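Side-chain contacts in folylpolyglutamate synthase/dihydrofolate synthase (Thermotoga maritima, PDB 1O5Z), which probably adds L-glutamate to dihydropteroate and to tetrahydrofolyl polyglutamates at the expense of ATP, with magnesium as cofactor: residues L50-I55 / L142-K147; I73-G78 / R97-Y102; G82-P87 / E134-M139; T91-I96 / I103-V108. All coordinates share one frame; numbering follows the deposited sequence.

Interaction 1: residues L50-I55 / L142-K147; sequences LEYKTI and LYFAEK
The phenol end of Tyr52 rests on the backbone side of Phe144 and Ala145, and Tyr52 provides most of its own segment's share of the contact. Its CZ lies 3.5 Å from Phe144 CB, while CE2 comes equally near, 3.5 Å, to Ala145 N; both neighbours approach the ring obliquely, so neither is stacked on it. With chi1 at 36°, Tyr52 CG sits between its own backbone N and carbonyl carbon, and this cramped rotamer swings the ring across to the helix. Phe144 starts out toward Tyr52, but its CG is anti to the carbonyl carbon (chi1 -59°) and the phenyl ring turns off beside Tyr52 OH, which stands 3.8 Å from Phe144 CD2 at the ring edge and near its plane. Helix 132-146 is part of the Mur ligase middle domain, a P-loop NTPase-type alpha/beta fold, and here its last turn meets the lead-in to strand 53-58. Between the two segments there is no hydrogen bond; the hydroxyl of Tyr52 instead bonds to Phe141 O, just before the segment on the same helix, which fixes the reach of the phenol over the helix flank. Ala145 CB adds a looser apolar touch, 4.1 Å from Tyr52 CE2. At the exposed margin, Glu51 bends back so that OE1 passes 4.3 Å from Ala145 CB, a grazing approach without polar pairing. On the inner side, Phe144 and Tyr52 both reach Ala152 of strand 151-155, the sheet neighbour of strand 53-58.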
loop_
_atom_site.group_PDB
_atom_site.type_symbol
_atom_site.label_atom_id
_atom_site.label_comp_id
_atom_site.label_asym_id
_atom_site.label_seq_id
_atom_site.Cartn_x
_atom_site.Cartn_y
_atom_site.Cartn_z
ATOM N N LEU A 50 15.146 1.156 -17.281
ATOM C CA LEU A 50 15.582 0.043 -18.113
ATOM C C LEU A 50 16.903 -0.557 -17.646
ATOM O O LEU A 50 17.514 -1.397 -18.301
ATOM C CB LEU A 50 15.762 0.564 -19.543
ATOM C CG LEU A 50 14.535 1.220 -20.153
ATOM C CD1 LEU A 50 14.888 1.777 -21.564
ATOM C CD2 LEU A 50 13.436 0.190 -20.163
ATOM N N GLU A 51 17.307 -0.147 -16.470
ATOM C CA GLU A 51 18.643 -0.386 -15.967
ATOM C C GLU A 51 18.671 -1.582 -15.030
ATOM O O GLU A 51 19.712 -1.859 -14.491
ATOM C CB GLU A 51 19.071 0.857 -15.190
ATOM C CG GLU A 51 20.473 1.268 -15.390
ATOM C CD GLU A 51 20.585 2.132 -16.599
ATOM O OE1 GLU A 51 20.218 3.337 -16.448
ATOM O OE2 GLU A 51 21.011 1.607 -17.666
ATOM N N TYR A 52 17.531 -2.249 -14.801
ATOM C CA TYR A 52 17.430 -3.339 -13.839
ATOM C C TYR A 52 16.159 -4.121 -14.136
ATOM O O TYR A 52 15.264 -3.632 -14.768
ATOM C CB TYR A 52 17.397 -2.812 -12.380
ATOM C CG TYR A 52 16.628 -1.487 -12.237
ATOM C CD1 TYR A 52 15.219 -1.456 -12.221
ATOM C CD2 TYR A 52 17.300 -0.280 -12.195
ATOM C CE1 TYR A 52 14.534 -0.241 -12.179
ATOM C CE2 TYR A 52 16.616 0.931 -12.113
ATOM C CZ TYR A 52 15.256 0.934 -12.146
ATOM O OH TYR A 52 14.598 2.089 -12.036
ATOM N N LYS A 53 16.104 -5.357 -13.660
ATOM C CA LYS A 53 14.906 -6.187 -13.744
ATOM C C LYS A 53 13.832 -5.598 -12.857
ATOM O O LYS A 53 14.110 -4.885 -11.888
ATOM C CB LYS A 53 15.179 -7.648 -13.315
ATOM C CG LYS A 53 16.303 -8.361 -14.045
ATOM C CD LYS A 53 16.048 -8.332 -15.572
ATOM C CE LYS A 53 17.129 -9.078 -16.418
ATOM N NZ LYS A 53 17.222 -8.514 -17.828
ATOM N N THR A 54 12.592 -5.953 -13.161
ATOM C CA THR A 54 11.464 -5.261 -12.606
ATOM C C THR A 54 10.355 -6.266 -12.355
ATOM O O THR A 54 10.268 -7.296 -13.051
ATOM C CB THR A 54 11.153 -4.137 -13.614
ATOM O OG1 THR A 54 11.389 -2.846 -12.991
ATOM C CG2 THR A 54 9.808 -4.127 -14.067
ATOM N N ILE A 55 9.570 -6.023 -11.294
ATOM C CA ILE A 55 8.340 -6.800 -11.034
ATOM C C ILE A 55 7.243 -5.801 -10.817
ATOM O O ILE A 55 7.440 -4.801 -10.160
ATOM C CB ILE A 55 8.494 -7.736 -9.828
ATOM C CG1 ILE A 55 9.539 -8.780 -10.142
ATOM C CG2 ILE A 55 7.156 -8.411 -9.465
ATOM C CD1 ILE A 55 9.999 -9.530 -8.881
ATOM N N LEU A 142 14.962 6.631 -11.082
ATOM C CA LEU A 142 16.302 7.215 -11.115
ATOM C C LEU A 142 17.110 6.756 -9.891
ATOM O O LEU A 142 18.265 6.384 -9.982
ATOM C CB LEU A 142 16.165 8.749 -11.111
ATOM C CG LEU A 142 17.450 9.523 -11.315
ATOM C CD1 LEU A 142 18.171 8.986 -12.500
ATOM C CD2 LEU A 142 17.207 11.037 -11.441
ATOM N N TYR A 143 16.465 6.778 -8.731
ATOM C CA TYR A 143 17.108 6.383 -7.499
ATOM C C TYR A 143 17.577 4.916 -7.584
ATOM O O TYR A 143 18.697 4.607 -7.254
ATOM C CB TYR A 143 16.120 6.587 -6.369
ATOM C CG TYR A 143 16.555 6.115 -5.032
ATOM C CD1 TYR A 143 17.460 6.840 -4.288
ATOM C CD2 TYR A 143 15.981 4.982 -4.451
ATOM C CE1 TYR A 143 17.825 6.443 -3.036
ATOM C CE2 TYR A 143 16.330 4.578 -3.198
ATOM C CZ TYR A 143 17.240 5.324 -2.480
ATOM O OH TYR A 143 17.610 4.946 -1.225
ATOM N N PHE A 144 16.696 4.037 -8.044
ATOM C CA PHE A 144 17.029 2.659 -8.232
ATOM C C PHE A 144 18.196 2.501 -9.146
ATOM O O PHE A 144 19.008 1.630 -8.913
ATOM C CB PHE A 144 15.832 1.879 -8.788
ATOM C CG PHE A 144 14.625 1.931 -7.924
ATOM C CD1 PHE A 144 14.725 2.089 -6.539
ATOM C CD2 PHE A 144 13.368 1.802 -8.482
ATOM C CE1 PHE A 144 13.592 2.145 -5.729
ATOM C CE2 PHE A 144 12.231 1.843 -7.680
ATOM C CZ PHE A 144 12.358 2.014 -6.277
ATOM N N ALA A 145 18.261 3.298 -10.200
ATOM C CA ALA A 145 19.424 3.308 -11.085
ATOM C C ALA A 145 20.693 3.837 -10.366
ATOM O O ALA A 145 21.757 3.206 -10.414
ATOM C CB ALA A 145 19.140 4.155 -12.346
ATOM N N GLU A 146 20.593 4.975 -9.676
ATOM C CA GLU A 146 21.770 5.533 -9.027
ATOM C C GLU A 146 22.224 4.490 -7.992
ATOM O O GLU A 146 23.409 4.348 -7.742
ATOM C CB GLU A 146 21.568 6.973 -8.454
ATOM C CG GLU A 146 20.710 7.931 -9.322
ATOM C CD GLU A 146 21.258 9.363 -9.647
ATOM O OE1 GLU A 146 21.605 9.572 -10.857
ATOM O OE2 GLU A 146 21.287 10.326 -8.787
ATOM N N LYS A 147 21.314 3.700 -7.439
ATOM C CA LYS A 147 21.713 2.732 -6.411
ATOM C C LYS A 147 22.118 1.373 -6.977
ATOM O O LYS A 147 22.407 0.456 -6.204
ATOM C CB LYS A 147 20.586 2.506 -5.384
ATOM C CG LYS A 147 20.310 3.697 -4.505
ATOM C CD LYS A 147 21.479 3.993 -3.596
ATOM C CE LYS A 147 21.153 5.173 -2.688
ATOM N NZ LYS A 147 22.278 5.544 -1.759
#

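Interaction 2: residues I73-G78 / R97-Y102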
loop_
_atom_site.group_PDB
_atom_site.type_symbol
_atom_site.label_atom_id
_atom_site.label_comp_id
_atom_site.label_asym_id
_atom_site.label_seq_id
_atom_site.Cartn_x
_atom_site.Cartn_y
_atom_site.Cartn_z
ATOM N N ILE A 73 10.931 -10.705 0.483
ATOM C CA ILE A 73 11.498 -12.022 0.228
ATOM C C ILE A 73 12.830 -11.918 -0.557
ATOM O O ILE A 73 13.813 -12.601 -0.253
ATOM C CB ILE A 73 10.502 -12.897 -0.523
ATOM C CG1 ILE A 73 9.332 -13.265 0.395
ATOM C CG2 ILE A 73 11.191 -14.192 -1.050
ATOM C CD1 ILE A 73 8.165 -13.915 -0.358
ATOM N N LEU A 74 12.837 -11.049 -1.571
ATOM C CA LEU A 74 14.027 -10.851 -2.365
ATOM C C LEU A 74 15.121 -10.173 -1.596
ATOM O O LEU A 74 16.288 -10.507 -1.764
ATOM C CB LEU A 74 13.698 -10.003 -3.576
ATOM C CG LEU A 74 12.772 -10.629 -4.629
ATOM C CD1 LEU A 74 12.286 -9.520 -5.555
ATOM C CD2 LEU A 74 13.492 -11.693 -5.435
ATOM N N VAL A 75 14.754 -9.227 -0.744
ATOM C CA VAL A 75 15.742 -8.615 0.170
ATOM C C VAL A 75 16.370 -9.679 1.099
ATOM O O VAL A 75 17.563 -9.690 1.259
ATOM C CB VAL A 75 15.157 -7.449 0.977
ATOM C CG1 VAL A 75 16.074 -7.074 2.190
ATOM C CG2 VAL A 75 14.973 -6.256 0.054
ATOM N N SER A 76 15.559 -10.587 1.655
ATOM C CA SER A 76 16.090 -11.690 2.459
ATOM C C SER A 76 16.982 -12.569 1.637
ATOM O O SER A 76 17.919 -13.098 2.198
ATOM C CB SER A 76 15.030 -12.602 3.073
ATOM O OG SER A 76 14.042 -11.834 3.677
ATOM N N GLN A 77 16.680 -12.765 0.341
ATOM C CA GLN A 77 17.486 -13.651 -0.494
ATOM C C GLN A 77 18.810 -13.010 -0.823
ATOM O O GLN A 77 19.748 -13.672 -1.294
ATOM C CB GLN A 77 16.752 -14.043 -1.761
ATOM C CG GLN A 77 17.496 -15.038 -2.624
ATOM C CD GLN A 77 17.855 -16.310 -1.882
ATOM O OE1 GLN A 77 17.021 -16.871 -1.165
ATOM N NE2 GLN A 77 19.083 -16.797 -2.074
ATOM N N GLY A 78 18.909 -11.732 -0.502
ATOM C CA GLY A 78 20.150 -11.000 -0.663
ATOM C C GLY A 78 20.225 -10.229 -1.959
ATOM O O GLY A 78 21.291 -9.725 -2.289
ATOM N N ARG A 97 12.197 2.845 -1.564
ATOM C CA ARG A 97 12.974 2.071 -0.638
ATOM C C ARG A 97 14.084 1.344 -1.342
ATOM O O ARG A 97 13.991 1.033 -2.516
ATOM C CB ARG A 97 12.085 1.078 0.083
ATOM C CG ARG A 97 10.840 1.668 0.516
ATOM C CD ARG A 97 10.080 0.798 1.478
ATOM N NE ARG A 97 8.750 1.353 1.680
ATOM C CZ ARG A 97 7.770 0.748 2.306
ATOM N NH1 ARG A 97 7.946 -0.454 2.856
ATOM N NH2 ARG A 97 6.611 1.380 2.430
ATOM N N LEU A 98 15.161 1.164 -0.598
ATOM C CA LEU A 98 16.302 0.351 -0.968
ATOM C C LEU A 98 16.423 -0.691 0.142
ATOM O O LEU A 98 16.618 -0.359 1.321
ATOM C CB LEU A 98 17.573 1.184 -1.022
ATOM C CG LEU A 98 18.890 0.493 -1.368
ATOM C CD1 LEU A 98 18.846 -0.150 -2.735
ATOM C CD2 LEU A 98 19.974 1.563 -1.284
ATOM N N ASN A 99 16.229 -1.936 -0.262
ATOM C CA ASN A 99 16.308 -3.047 0.625
ATOM C C ASN A 99 15.353 -2.789 1.764
ATOM O O ASN A 99 15.625 -3.088 2.898
ATOM C CB ASN A 99 17.753 -3.249 1.061
ATOM C CG ASN A 99 18.669 -3.598 -0.131
ATOM O OD1 ASN A 99 18.195 -4.159 -1.099
ATOM N ND2 ASN A 99 19.974 -3.323 -0.019
ATOM N N GLU A 100 14.217 -2.208 1.406
ATOM C CA GLU A 100 13.115 -1.951 2.320
ATOM C C GLU A 100 13.426 -0.918 3.407
ATOM O O GLU A 100 12.731 -0.814 4.393
ATOM C CB GLU A 100 12.569 -3.285 2.839
ATOM C CG GLU A 100 11.651 -3.968 1.814
ATOM C CD GLU A 100 10.423 -3.157 1.522
ATOM O OE1 GLU A 100 9.809 -2.613 2.489
ATOM O OE2 GLU A 100 10.037 -3.068 0.351
ATOM N N GLU A 101 14.452 -0.113 3.196
ATOM C CA GLU A 101 14.692 1.031 4.029
ATOM C C GLU A 101 14.214 2.251 3.250
ATOM O O GLU A 101 14.476 2.347 2.095
ATOM C CB GLU A 101 16.167 1.147 4.354
ATOM C CG GLU A 101 16.647 0.208 5.442
ATOM C CD GLU A 101 15.888 0.416 6.766
ATOM O OE1 GLU A 101 16.167 1.447 7.476
ATOM O OE2 GLU A 101 15.008 -0.442 7.093
ATOM N N TYR A 102 13.516 3.183 3.899
ATOM C CA TYR A 102 13.028 4.391 3.222
ATOM C C TYR A 102 14.208 5.233 2.707
ATOM O O TYR A 102 15.199 5.442 3.376
ATOM C CB TYR A 102 12.183 5.283 4.130
ATOM C CG TYR A 102 10.989 4.654 4.814
ATOM C CD1 TYR A 102 10.334 5.333 5.841
ATOM C CD2 TYR A 102 10.508 3.380 4.449
ATOM C CE1 TYR A 102 9.251 4.745 6.511
ATOM C CE2 TYR A 102 9.426 2.810 5.091
ATOM C CZ TYR A 102 8.798 3.478 6.105
ATOM O OH TYR A 102 7.727 2.862 6.722
#
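Val75 lays its CG2 methyl against the backbone of Asn99, 3.5 Å from Asn99 CA, and the amide side chain is only a secondary partner, with Asn99 OD1 4.0 Å from the same methyl. The two methyls divide the work: CG1 is anti to the backbone N (chi1 165°), which leaves CG2 beside that N and facing the turn, while CG1 comes no closer than 4.1 Å to Asn99 O. Glu100 takes a marginal share, its CG lying 4.4 Å from Val75 CG2. No hydrogen bond crosses, so the contact is one valine methyl packed on the backbone of the turn. That turn, Leu98 to Glu101, is of type I', with positive phi at both Asn99 and Glu100, and it joins strands 96-98 and 101-102 as a tight beta hairpin. Its polar side chains are occupied elsewhere: Asn99 OD1 accepts from Val81 N, and Glu100 OE2 bonds to Tyr85 OH and Ser83 OG. Glu100 OE1 meanwhile uses its syn lone pair to receive Arg97 NH1 at 2.9 Å, close to the guanidinium plane, in a salt bridge between the first strand and the turn itself. One face of that guanidinium has Tyr102 CE2 over its centre, 3.7 Å above the plane. On the other segment, Gly78 ends the helix in a Schellman motif, its positive phi (96°) accompanied by a bond from Gly78 N to Val75 O. The C-terminal end of helix 63-77 thus lies against the hairpin at one edge of the eight-stranded sheet, with Val75 also touching Val81 of strand 81-84.

Interaction 3: residues G82-P87 / E134-M139; sequences GSYYSP and EVVTAM
Tyr84 points from strand 81-84 toward helix 132-146, and the contact grows along its side chain from ring to tip. From CB, which makes no contact with the helix, the ring is carried out by a chi1 of -174°, with CG anti to the backbone N. The two ring edges then part company: CE1 comes to 4.0 Å from Val136 CG1, which lies near the ring plane, whereas CE2 passes 3.4 Å from Thr137 OG1, an oblique neighbour. Farther out, CZ is 3.6 Å from Thr137 CA. The terminal OH has Val136 CG1 at 3.6 Å and hydrogen-bonds to Thr137 OG1 at 2.7 Å. Thr137 presents that oxygen because OG1 stands beside its own backbone N (chi1 -61°), a position from which it also hydrogen-bonds Phe133 O one turn back. The Thr137 hydroxyl thereby ties the buried phenol to the helix backbone. Both helix side chains cross the tyrosine at about a right angle. In the P-loop NTPase-like Mur ligase middle domain, strand 81-84 lies between strands 96-98 and 151-155; helix 132-146 packs over it, with Ile96 touching both Tyr84 and Met139, and helix 105-122 lies against Val135, Ala138 and Met139.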
loop_
_atom_site.group_PDB
_atom_site.type_symbol
_atom_site.label_atom_id
_atom_site.label_comp_id
_atom_site.label_asym_id
_atom_site.label_seq_id
_atom_site.Cartn_x
_atom_site.Cartn_y
_atom_site.Cartn_z
ATOM N N GLY A 82 15.067 -2.320 -5.136
ATOM C CA GLY A 82 14.323 -1.075 -5.026
ATOM C C GLY A 82 12.850 -1.435 -4.968
ATOM O O GLY A 82 12.407 -2.370 -5.604
ATOM N N SER A 83 12.082 -0.732 -4.166
ATOM C CA SER A 83 10.662 -0.968 -4.100
ATOM C C SER A 83 9.956 0.383 -4.056
ATOM O O SER A 83 10.431 1.360 -3.476
ATOM C CB SER A 83 10.290 -1.875 -2.903
ATOM O OG SER A 83 10.764 -1.360 -1.671
ATOM N N TYR A 84 8.829 0.404 -4.757
ATOM C CA TYR A 84 8.087 1.626 -5.082
ATOM C C TYR A 84 6.626 1.489 -4.666
ATOM O O TYR A 84 5.960 0.604 -5.157
ATOM C CB TYR A 84 8.197 1.955 -6.571
ATOM C CG TYR A 84 7.562 3.253 -6.872
ATOM C CD1 TYR A 84 7.935 4.397 -6.195
ATOM C CD2 TYR A 84 6.543 3.349 -7.792
ATOM C CE1 TYR A 84 7.328 5.619 -6.459
ATOM C CE2 TYR A 84 5.919 4.554 -8.051
ATOM C CZ TYR A 84 6.315 5.683 -7.392
ATOM O OH TYR A 84 5.665 6.875 -7.653
ATOM N N TYR A 85 6.191 2.346 -3.733
ATOM C CA TYR A 85 4.831 2.312 -3.233
ATOM C C TYR A 85 4.137 3.646 -3.389
ATOM O O TYR A 85 4.769 4.662 -3.614
ATOM C CB TYR A 85 4.798 1.905 -1.769
ATOM C CG TYR A 85 5.554 0.629 -1.449
ATOM C CD1 TYR A 85 6.932 0.639 -1.281
ATOM C CD2 TYR A 85 4.891 -0.585 -1.291
ATOM C CE1 TYR A 85 7.616 -0.530 -0.941
ATOM C CE2 TYR A 85 5.585 -1.754 -0.975
ATOM C CZ TYR A 85 6.935 -1.717 -0.806
ATOM O OH TYR A 85 7.617 -2.865 -0.500
ATOM N N SER A 86 2.823 3.589 -3.255
ATOM C CA SER A 86 1.938 4.770 -3.207
ATOM C C SER A 86 0.647 4.339 -2.534
ATOM O O SER A 86 0.237 3.201 -2.704
ATOM C CB SER A 86 1.581 5.324 -4.588
ATOM O OG SER A 86 1.089 4.284 -5.442
ATOM N N PRO A 87 0.024 5.215 -1.765
ATOM C CA PRO A 87 0.542 6.547 -1.491
ATOM C C PRO A 87 1.489 6.398 -0.276
ATOM O O PRO A 87 2.259 5.460 -0.250
ATOM C CB PRO A 87 -0.728 7.344 -1.220
ATOM C CG PRO A 87 -1.665 6.275 -0.579
ATOM C CD PRO A 87 -1.229 4.946 -1.061
ATOM N N GLU A 134 3.892 11.128 -11.696
ATOM C CA GLU A 134 4.900 10.967 -12.709
ATOM C C GLU A 134 6.256 11.349 -12.181
ATOM O O GLU A 134 7.222 10.617 -12.359
ATOM C CB GLU A 134 4.530 11.780 -13.948
ATOM C CG GLU A 134 3.342 11.089 -14.647
ATOM C CD GLU A 134 2.711 11.886 -15.747
ATOM O OE1 GLU A 134 3.076 13.089 -15.964
ATOM O OE2 GLU A 134 1.813 11.286 -16.366
ATOM N N VAL A 135 6.338 12.493 -11.510
ATOM C CA VAL A 135 7.639 12.938 -10.999
ATOM C C VAL A 135 8.198 11.952 -9.944
ATOM O O VAL A 135 9.344 11.553 -9.990
ATOM C CB VAL A 135 7.542 14.340 -10.424
ATOM C CG1 VAL A 135 8.880 14.724 -9.756
ATOM C CG2 VAL A 135 7.269 15.304 -11.523
ATOM N N VAL A 136 7.344 11.559 -9.001
ATOM C CA VAL A 136 7.770 10.684 -7.922
ATOM C C VAL A 136 8.221 9.326 -8.491
ATOM O O VAL A 136 9.218 8.731 -8.064
ATOM C CB VAL A 136 6.656 10.507 -6.875
ATOM C CG1 VAL A 136 7.118 9.529 -5.765
ATOM C CG2 VAL A 136 6.304 11.810 -6.301
ATOM N N THR A 137 7.473 8.835 -9.458
ATOM C CA THR A 137 7.809 7.568 -10.073
ATOM C C THR A 137 9.153 7.639 -10.753
ATOM O O THR A 137 9.950 6.727 -10.653
ATOM C CB THR A 137 6.708 7.156 -11.078
ATOM O OG1 THR A 137 5.465 7.018 -10.381
ATOM C CG2 THR A 137 7.001 5.782 -11.664
ATOM N N ALA A 138 9.394 8.721 -11.472
ATOM C CA ALA A 138 10.661 8.902 -12.157
ATOM C C ALA A 138 11.802 9.042 -11.140
ATOM O O ALA A 138 12.945 8.578 -11.379
ATOM C CB ALA A 138 10.573 10.108 -13.076
ATOM N N MET A 139 11.499 9.722 -10.029
ATOM C CA MET A 139 12.429 9.798 -8.925
ATOM C C MET A 139 12.813 8.415 -8.425
ATOM O O MET A 139 13.966 8.132 -8.227
ATOM C CB MET A 139 11.811 10.537 -7.771
ATOM C CG MET A 139 11.726 12.044 -7.939
ATOM S SD MET A 139 11.093 12.852 -6.402
ATOM C CE MET A 139 11.938 11.834 -5.130
#

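Interaction 4: residues T91-I96 / I103-V108; sequences TFRERI and ISEEDV
Hydrogen bonds use both backbone polar atoms of Ile103: O accepts from Arg93, and N donates to Ile96 O. Arg93 NE donates to Ile103 O at 2.8 Å in the carbonyl plane, the oxygen being tilted 16° from the guanidinium plane; Arg93 NH2 adds a weak bond to the same oxygen. The chain bends at chi3 (42°), turning NE back to the carbonyl oxygen that CB and CG already flank. The backbone completes the grip: Ile103 N donates to Ile96 O at 2.8 Å, nearly straight at 166°. Within each segment a hydroxyl accepts a backbone N-H. Thr91 OG1 accepts from Arg93 N in an ST turn, and Ser104 OG, at the N-cap of helix 105-122, accepts from Asp107 N in a capping bond. Apolar contacts run alongside. Ile103 CG2 lies 3.8 Å from Arg93 CB and 4.0 Å from Ile96 CB, Arg93 CD packs on Glu105 CG at 3.8 Å, and Val108 CG2 meets the Phe92 ring at its edge, 4.3 Å from CE2. Charge plays a looser part: the charged ends of Arg93 and Glu105 are not in contact, and a water links them, bonded to Glu105 OE2 at 2.8 Å and only weakly to Arg93 NH1. Glu105 OE1 has its own partner in His12. In the Mur ligase middle domain, the loop with its 3-10 turn thus meets the start of helix 105-122 at the base of the hairpin of strands 96-98 and 101-102, with Tyr15 of helix 12-23 touching Phe92, Arg93 and Glu105, and Tyr143 of helix 132-146 against Ile96 and Ile103.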
loop_
_atom_site.group_PDB
_atom_site.type_symbol
_atom_site.label_atom_id
_atom_site.label_comp_id
_atom_site.label_asym_id
_atom_site.label_seq_id
_atom_site.Cartn_x
_atom_site.Cartn_y
_atom_site.Cartn_z
ATOM N N THR A 91 5.175 9.185 6.163
ATOM C CA THR A 91 6.168 9.979 5.497
ATOM C C THR A 91 6.240 9.627 4.052
ATOM O O THR A 91 6.140 8.485 3.670
ATOM C CB THR A 91 7.566 9.843 6.127
ATOM O OG1 THR A 91 8.499 10.511 5.264
ATOM C CG2 THR A 91 8.036 8.388 6.140
ATOM N N PHE A 92 6.425 10.656 3.244
ATOM C CA PHE A 92 6.646 10.527 1.822
ATOM C C PHE A 92 7.701 9.482 1.482
ATOM O O PHE A 92 7.623 8.822 0.452
ATOM C CB PHE A 92 7.046 11.900 1.284
ATOM C CG PHE A 92 7.484 11.879 -0.116
ATOM C CD1 PHE A 92 6.568 12.116 -1.151
ATOM C CD2 PHE A 92 8.806 11.620 -0.419
ATOM C CE1 PHE A 92 6.981 12.111 -2.499
ATOM C CE2 PHE A 92 9.237 11.602 -1.730
ATOM C CZ PHE A 92 8.318 11.857 -2.785
ATOM N N ARG A 93 8.683 9.327 2.353
ATOM C CA ARG A 93 9.791 8.428 2.090
ATOM C C ARG A 93 9.455 6.892 2.098
ATOM O O ARG A 93 10.252 6.058 1.586
ATOM C CB ARG A 93 10.946 8.816 3.012
ATOM C CG ARG A 93 11.427 10.237 2.725
ATOM C CD ARG A 93 12.002 10.936 3.935
ATOM N NE ARG A 93 12.798 9.910 4.563
ATOM C CZ ARG A 93 12.613 9.369 5.726
ATOM N NH1 ARG A 93 11.751 9.858 6.586
ATOM N NH2 ARG A 93 13.393 8.357 6.041
ATOM N N GLU A 94 8.282 6.531 2.634
ATOM C CA GLU A 94 7.730 5.176 2.443
ATOM C C GLU A 94 7.604 4.739 0.967
ATOM O O GLU A 94 7.552 3.532 0.640
ATOM C CB GLU A 94 6.302 5.114 3.034
ATOM C CG GLU A 94 6.210 5.204 4.533
ATOM C CD GLU A 94 4.810 5.533 5.016
ATOM O OE1 GLU A 94 3.824 5.177 4.325
ATOM O OE2 GLU A 94 4.693 6.172 6.085
ATOM N N ARG A 95 7.512 5.722 0.077
ATOM C CA ARG A 95 7.205 5.464 -1.326
ATOM C C ARG A 95 8.371 4.856 -2.056
ATOM O O ARG A 95 8.169 4.194 -3.028
ATOM C CB ARG A 95 6.777 6.764 -2.055
ATOM C CG ARG A 95 5.475 7.350 -1.601
ATOM C CD ARG A 95 5.253 8.729 -2.063
ATOM N NE ARG A 95 3.988 9.242 -1.568
ATOM C CZ ARG A 95 2.838 9.243 -2.255
ATOM N NH1 ARG A 95 1.746 9.734 -1.672
ATOM N NH2 ARG A 95 2.769 8.797 -3.522
ATOM N N ILE A 96 9.593 5.121 -1.588
ATOM C CA ILE A 96 10.827 4.695 -2.290
ATOM C C ILE A 96 11.813 4.085 -1.300
ATOM O O ILE A 96 12.217 4.719 -0.348
ATOM C CB ILE A 96 11.477 5.897 -2.987
ATOM C CG1 ILE A 96 10.447 6.636 -3.855
ATOM C CG2 ILE A 96 12.622 5.459 -3.832
ATOM C CD1 ILE A 96 11.001 7.884 -4.472
ATOM N N ILE A 103 14.052 5.759 1.512
ATOM C CA ILE A 103 14.954 6.758 1.019
ATOM C C ILE A 103 15.127 7.838 2.100
ATOM O O ILE A 103 14.174 8.162 2.806
ATOM C CB ILE A 103 14.391 7.319 -0.292
ATOM C CG1 ILE A 103 15.400 8.257 -0.975
ATOM C CG2 ILE A 103 13.052 8.048 -0.067
ATOM C CD1 ILE A 103 14.979 8.645 -2.374
ATOM N N SER A 104 16.355 8.327 2.256
ATOM C CA SER A 104 16.620 9.401 3.137
ATOM C C SER A 104 16.105 10.703 2.571
ATOM O O SER A 104 15.954 10.853 1.374
ATOM C CB SER A 104 18.128 9.546 3.335
ATOM O OG SER A 104 18.759 9.919 2.128
ATOM N N GLU A 105 15.876 11.663 3.447
ATOM C CA GLU A 105 15.612 13.042 3.032
ATOM C C GLU A 105 16.690 13.570 2.075
ATOM O O GLU A 105 16.381 14.205 1.058
ATOM C CB GLU A 105 15.541 13.951 4.262
ATOM C CG GLU A 105 14.297 13.680 5.090
ATOM C CD GLU A 105 13.976 14.763 6.106
ATOM O OE1 GLU A 105 14.785 15.707 6.273
ATOM O OE2 GLU A 105 12.898 14.634 6.747
ATOM N N GLU A 106 17.946 13.302 2.439
ATOM C CA GLU A 106 19.122 13.732 1.682
ATOM C C GLU A 106 19.106 13.167 0.233
ATOM O O GLU A 106 19.351 13.872 -0.722
ATOM C CB GLU A 106 20.418 13.336 2.423
ATOM C CG GLU A 106 21.646 13.826 1.677
ATOM C CD GLU A 106 22.989 13.179 2.087
ATOM O OE1 GLU A 106 24.011 13.956 2.190
ATOM O OE2 GLU A 106 23.012 11.911 2.254
ATOM N N ASP A 107 18.786 11.906 0.075
ATOM C CA ASP A 107 18.701 11.364 -1.248
ATOM C C ASP A 107 17.514 11.849 -2.055
ATOM O O ASP A 107 17.600 11.954 -3.284
ATOM C CB ASP A 107 18.696 9.847 -1.194
ATOM C CG ASP A 107 20.106 9.276 -0.990
ATOM O OD1 ASP A 107 21.109 10.034 -1.137
ATOM O OD2 ASP A 107 20.292 8.076 -0.686
ATOM N N VAL A 108 16.396 12.109 -1.400
ATOM C CA VAL A 108 15.266 12.649 -2.097
ATOM C C VAL A 108 15.713 14.004 -2.684
ATOM O O VAL A 108 15.486 14.307 -3.856
ATOM C CB VAL A 108 14.084 12.857 -1.161
ATOM C CG1 VAL A 108 13.056 13.860 -1.800
ATOM C CG2 VAL A 108 13.439 11.512 -0.759
HETATM O O HOH W 1 10.609 12.960 6.493
#

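All four contacts gather about the eight-stranded sheet of the Mur ligase middle domain, their centres about 10 to 16 Å apart. Interactions 1 and 3 share helix 132-146, and Phe144 of interaction 1 packs on Gly82 of interaction 3. Interactions 2 and 3 use strands 96-98 and 81-84, which are neighbours in the sheet; interaction 4 lies nearest to interaction 3, where Tyr85 N approaches Arg95 O. Along the chain, interactions 2, 3 and 4 are nested within the loop closed by interaction 1, and the segments of 2 alternate with those of 3 and 4. Helices 63-77 and 132-146 are thereby both packed on the one sheet, with helix 105-122 joining through helix 132-146 and the hairpin.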